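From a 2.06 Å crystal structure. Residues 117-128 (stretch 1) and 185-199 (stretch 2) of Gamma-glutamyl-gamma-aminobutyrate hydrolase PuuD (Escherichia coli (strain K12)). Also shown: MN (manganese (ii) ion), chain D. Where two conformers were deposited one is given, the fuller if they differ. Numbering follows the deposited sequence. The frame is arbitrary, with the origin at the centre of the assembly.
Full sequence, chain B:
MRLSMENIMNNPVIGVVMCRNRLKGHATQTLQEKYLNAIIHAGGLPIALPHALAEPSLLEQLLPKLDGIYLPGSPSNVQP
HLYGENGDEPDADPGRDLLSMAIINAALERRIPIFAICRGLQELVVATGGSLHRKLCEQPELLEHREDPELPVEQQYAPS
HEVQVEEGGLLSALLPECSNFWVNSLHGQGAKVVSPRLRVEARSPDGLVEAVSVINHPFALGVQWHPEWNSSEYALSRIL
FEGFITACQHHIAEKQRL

Stretch 1, residues 117-128: ICRGLQELVVAT
Stretch 2 (185-199) SLHGQGAKVVSPRLR

Stretch 1 is essentially one α-helix. I117 is extended (phi/psi -125/126°), C118 occupies the N-cap position with an unusual 55/-99° backbone, and residues 119-127 are helical, with i to i-4 bonds from Q122 N to C118 O (3.2 Å) through T128 N to L124 O (3.2 Å); G120 N bonds to I117 O (2.8 Å) just ahead of this series. T128 (-98/11°) is the first residue to leave helical phi/psi. Stretch 2 is largely extended, with a short strand around G190 and A191 and another that begins at L198. A type I β-turn spans S195 to L198, with P196 at -63/-15°, R197 at -66/-23°, and a hydrogen bond from L198 N to S195 O (3.0 Å). The two stretches run in the same general direction: C118 CA lies 7.2 Å from H187 CA, Q122 CA 6.5 Å from A191 CA, V125 CA 6.2 Å from V194 CA and T128 CA 6.3 Å from S195 CA. Together they bury 581 Å², without a clear direct hydrogen bond between them; packing and bridging waters make the join.

At the helix start, C118 (chi1 t) places SG 4.0 Å from L186 O and 4.2 Å from H187 CB. H187 (chi1 p, chi2 110°) is held by a hydrogen bond from its ND1 to Q189 O (2.8 Å), leaving NE2 to bind manganese at 2.2 Å. S185 OG also binds the MN ion at 2.2 Å, and water 6 lies 2.3 Å from MN.

One turn along, Q122 (m, t, chi3 -8°) points toward stretch 2. Its NE2 lies 3.0 Å from Q189 O, but the angle is poor for a hydrogen bond. The amide instead works through water: water 1 donates to Q122 OE1 (2.5 Å) and Q189 OE1 (2.8 Å), while water 2 accepts from Q122 NE2 (3.0 Å) and Q189 N (3.1 Å). A glutamine suits this buried site because its amide offers both a donor and an acceptor.

V125 (chi1 t) supplies the apolar middle. Its CG2 packs 4.3 Å from A191 CB and 4.1 Å from L198 CD2, and its CG1 approaches V193 O at 3.5 Å. The small A191 side chain accompanies a close helix-to-strand approach. L198 (chi1 -95°, chi2 p) points toward the helix and is buried, with CD2 4.1 Å from L124 O and CD1 3.3 Å from T128 OG1. Water 3 donates to V125 O (2.7 Å) and accepts from S195 N (2.9 Å), linking the two backbones.

T128 (chi1 p), the residue most covered by the other stretch, turns OG1 back to donate to L124 O (2.8 Å), using its hydroxyl proton within the helix end. T128 O lies 3.0 Å from S195 OG. S195 (chi1 t) also receives a weak hydrogen bond from R197 N to its OG (3.3 Å), within the turn. R197 (m, t, p, chi4 -168°) brings its guanidinium against T128: NH1 lies 3.5 Å from T128 CA, and T128 CG2 sits over one face, 3.8 Å from R197 CZ. Water 5 completes this end, donating to T128 O (2.8 Å) and accepting from R197 NH1 (2.9 Å).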

# COMPACT_ATOMS: atom_id res chain seq x y z
N ILE B 117 -4.93 8.89 -13.25
CA ILE B 117 -6.39 8.82 -13.28
C ILE B 117 -6.96 9.93 -12.42
O ILE B 117 -6.60 10.05 -11.24
CB ILE B 117 -6.90 7.45 -12.81
CG1 ILE B 117 -6.50 6.35 -13.79
CG2 ILE B 117 -8.42 7.48 -12.62
CD1 ILE B 117 -6.98 4.96 -13.40
N CYS B 118 -7.84 10.74 -13.00
CA CYS B 118 -8.61 11.77 -12.31
C CYS B 118 -7.69 12.74 -11.56
O CYS B 118 -7.14 13.66 -12.16
CB CYS B 118 -9.63 11.14 -11.36
SG CYS B 118 -10.79 12.30 -10.60
N ARG B 119 -7.52 12.54 -10.25
CA ARG B 119 -6.59 13.38 -9.50
C ARG B 119 -5.18 13.26 -10.06
O ARG B 119 -4.40 14.23 -10.02
CB ARG B 119 -6.60 13.02 -8.02
CG ARG B 119 -5.82 14.00 -7.15
CD ARG B 119 -5.27 13.32 -5.91
NE ARG B 119 -5.28 14.20 -4.75
CZ ARG B 119 -4.25 14.95 -4.37
NH1 ARG B 119 -3.12 14.91 -5.06
NH2 ARG B 119 -4.35 15.72 -3.30
N GLY B 120 -4.82 12.09 -10.59
CA GLY B 120 -3.51 11.93 -11.19
C GLY B 120 -3.31 12.82 -12.40
O GLY B 120 -2.24 13.41 -12.57
N LEU B 121 -4.33 12.93 -13.25
CA LEU B 121 -4.26 13.86 -14.37
C LEU B 121 -4.04 15.28 -13.87
O LEU B 121 -3.20 16.02 -14.40
CB LEU B 121 -5.53 13.78 -15.22
CG LEU B 121 -5.73 14.87 -16.28
CD1 LEU B 121 -6.34 14.29 -17.55
CD2 LEU B 121 -6.60 16.01 -15.77
N GLN B 122 -4.79 15.69 -12.85
CA GLN B 122 -4.61 17.01 -12.27
C GLN B 122 -3.23 17.15 -11.64
O GLN B 122 -2.64 18.24 -11.67
CB GLN B 122 -5.71 17.28 -11.24
CG GLN B 122 -7.12 17.20 -11.83
CD GLN B 122 -8.20 17.14 -10.76
OE1 GLN B 122 -7.91 17.01 -9.57
NE2 GLN B 122 -9.45 17.22 -11.19
N GLU B 123 -2.69 16.07 -11.08
CA GLU B 123 -1.31 16.10 -10.60
C GLU B 123 -0.34 16.27 -11.76
O GLU B 123 0.65 17.01 -11.64
CB GLU B 123 -1.00 14.82 -9.82
CG GLU B 123 -1.64 14.78 -8.44
CD GLU B 123 -1.59 13.40 -7.81
OE1 GLU B 123 -1.36 12.42 -8.55
OE2 GLU B 123 -1.77 13.30 -6.58
N LEU B 124 -0.60 15.61 -12.89
CA LEU B 124 0.25 15.76 -14.06
C LEU B 124 0.24 17.19 -14.57
O LEU B 124 1.28 17.76 -14.91
CB LEU B 124 -0.20 14.80 -15.16
CG LEU B 124 0.74 13.67 -15.59
CD1 LEU B 124 0.35 13.15 -16.96
CD2 LEU B 124 2.19 14.14 -15.59
N VAL B 125 -0.95 17.79 -14.65
CA VAL B 125 -1.08 19.15 -15.16
C VAL B 125 -0.34 20.13 -14.26
O VAL B 125 0.39 21.01 -14.74
CB VAL B 125 -2.56 19.53 -15.32
CG1 VAL B 125 -2.71 21.01 -15.60
CG2 VAL B 125 -3.20 18.70 -16.42
N VAL B 126 -0.49 19.99 -12.95
CA VAL B 126 0.15 20.92 -12.02
C VAL B 126 1.66 20.69 -11.99
O VAL B 126 2.44 21.64 -11.91
CB VAL B 126 -0.48 20.80 -10.63
CG1 VAL B 126 0.31 21.61 -9.61
CG2 VAL B 126 -1.93 21.26 -10.67
N ALA B 127 2.10 19.43 -12.06
CA ALA B 127 3.52 19.13 -11.94
C ALA B 127 4.32 19.70 -13.10
O ALA B 127 5.50 20.04 -12.94
CB ALA B 127 3.75 17.63 -11.84
N THR B 128 3.70 19.83 -14.28
CA THR B 128 4.39 20.31 -15.47
C THR B 128 4.17 21.79 -15.72
O THR B 128 4.53 22.29 -16.80
CB THR B 128 3.97 19.49 -16.69
OG1 THR B 128 2.54 19.40 -16.73
CG2 THR B 128 4.56 18.09 -16.61
N SER B 185 -17.67 10.34 -15.07
CA SER B 185 -17.17 11.64 -14.64
C SER B 185 -17.46 11.81 -13.16
O SER B 185 -18.62 11.78 -12.75
CB SER B 185 -17.81 12.77 -15.45
OG SER B 185 -17.11 14.00 -15.28
N LEU B 186 -16.41 11.97 -12.36
CA LEU B 186 -16.54 12.14 -10.91
C LEU B 186 -15.50 13.16 -10.43
O LEU B 186 -14.62 12.86 -9.62
CB LEU B 186 -16.38 10.82 -10.17
CG LEU B 186 -17.24 9.61 -10.57
CD1 LEU B 186 -16.54 8.79 -11.64
CD2 LEU B 186 -17.54 8.75 -9.35
N HIS B 187 -15.59 14.39 -10.93
CA HIS B 187 -14.61 15.41 -10.58
C HIS B 187 -15.26 16.78 -10.56
O HIS B 187 -16.02 17.13 -11.46
CB HIS B 187 -13.43 15.39 -11.56
CG HIS B 187 -13.82 15.60 -12.99
ND1 HIS B 187 -13.52 16.75 -13.68
CD2 HIS B 187 -14.47 14.79 -13.86
CE1 HIS B 187 -13.98 16.65 -14.92
NE2 HIS B 187 -14.55 15.47 -15.05
N GLY B 188 -14.94 17.55 -9.52
CA GLY B 188 -15.41 18.92 -9.40
C GLY B 188 -14.33 19.91 -9.79
O GLY B 188 -14.59 21.12 -9.88
N GLN B 189 -13.12 19.41 -10.01
CA GLN B 189 -12.01 20.20 -10.50
C GLN B 189 -11.57 19.67 -11.86
O GLN B 189 -11.89 18.53 -12.23
CB GLN B 189 -10.83 20.19 -9.51
CG GLN B 189 -11.19 20.72 -8.13
CD GLN B 189 -9.97 21.14 -7.33
OE1 GLN B 189 -8.84 20.75 -7.65
NE2 GLN B 189 -10.19 21.94 -6.29
N GLY B 190 -10.85 20.50 -12.60
CA GLY B 190 -10.40 20.10 -13.92
C GLY B 190 -9.27 20.98 -14.39
O GLY B 190 -8.91 21.98 -13.75
N ALA B 191 -8.70 20.60 -15.53
CA ALA B 191 -7.58 21.34 -16.10
C ALA B 191 -8.04 22.72 -16.56
O ALA B 191 -9.05 22.86 -17.24
CB ALA B 191 -6.97 20.57 -17.27
N LYS B 192 -7.29 23.75 -16.16
CA LYS B 192 -7.55 25.11 -16.62
C LYS B 192 -6.54 25.49 -17.68
O LYS B 192 -6.87 25.58 -18.87
CB LYS B 192 -7.50 26.09 -15.45
CG LYS B 192 -7.84 27.53 -15.83
CD LYS B 192 -8.24 28.35 -14.61
CE LYS B 192 -7.12 28.41 -13.59
NZ LYS B 192 -7.54 29.12 -12.35
N VAL B 193 -5.29 25.72 -17.27
CA VAL B 193 -4.18 25.96 -18.18
C VAL B 193 -3.36 24.69 -18.27
O VAL B 193 -3.00 24.09 -17.24
CB VAL B 193 -3.32 27.15 -17.71
CG1 VAL B 193 -1.95 27.11 -18.37
CG2 VAL B 193 -4.02 28.46 -18.02
N VAL B 194 -3.06 24.26 -19.49
CA VAL B 194 -2.21 23.10 -19.74
C VAL B 194 -0.89 23.59 -20.30
O VAL B 194 -0.86 24.38 -21.25
CB VAL B 194 -2.89 22.10 -20.69
CG1 VAL B 194 -1.89 21.08 -21.19
CG2 VAL B 194 -4.05 21.41 -19.99
N SER B 195 0.21 23.14 -19.69
CA SER B 195 1.53 23.59 -20.08
C SER B 195 1.84 23.18 -21.52
O SER B 195 1.31 22.18 -22.01
CB SER B 195 2.59 23.02 -19.14
OG SER B 195 3.89 23.48 -19.46
N PRO B 196 2.70 23.92 -22.21
CA PRO B 196 3.19 23.46 -23.52
C PRO B 196 3.99 22.17 -23.46
O PRO B 196 4.20 21.55 -24.50
CB PRO B 196 4.04 24.63 -24.02
CG PRO B 196 4.39 25.41 -22.79
CD PRO B 196 3.21 25.27 -21.88
N ARG B 197 4.44 21.77 -22.27
CA ARG B 197 5.08 20.46 -22.12
C ARG B 197 4.10 19.32 -22.35
O ARG B 197 4.52 18.21 -22.68
CB ARG B 197 5.69 20.32 -20.72
CG ARG B 197 6.85 21.26 -20.44
CD ARG B 197 7.26 21.19 -18.97
NE ARG B 197 7.80 19.89 -18.61
CZ ARG B 197 8.02 19.49 -17.36
NH1 ARG B 197 7.75 20.30 -16.35
NH2 ARG B 197 8.52 18.28 -17.13
N LEU B 198 2.80 19.57 -22.20
CA LEU B 198 1.77 18.57 -22.34
C LEU B 198 1.01 18.75 -23.65
O LEU B 198 0.88 19.87 -24.16
CB LEU B 198 0.77 18.64 -21.18
CG LEU B 198 0.96 17.72 -19.97
CD1 LEU B 198 2.42 17.68 -19.55
CD2 LEU B 198 0.08 18.16 -18.81
N ARG B 199 0.53 17.65 -24.19
CA ARG B 199 -0.31 17.64 -25.39
C ARG B 199 -1.72 17.20 -25.00
O ARG B 199 -1.90 16.27 -24.22
CB ARG B 199 0.28 16.69 -26.44
CG ARG B 199 -0.72 16.16 -27.45
CD ARG B 199 -0.31 14.78 -27.97
NE ARG B 199 1.07 14.76 -28.45
CZ ARG B 199 2.06 14.09 -27.86
NH1 ARG B 199 1.83 13.38 -26.77
NH2 ARG B 199 3.29 14.12 -28.37
MN MN D . -15.67 14.75 -16.83
O HOH W 1 -7.12 18.48 -7.68
O HOH W 2 -11.60 16.86 -9.10
O HOH W 3 0.46 21.29 -17.45
O HOH W 4 8.61 20.45 -13.09
O HOH W 5 7.19 23.16 -16.34
O HOH W 6 -14.60 12.72 -16.78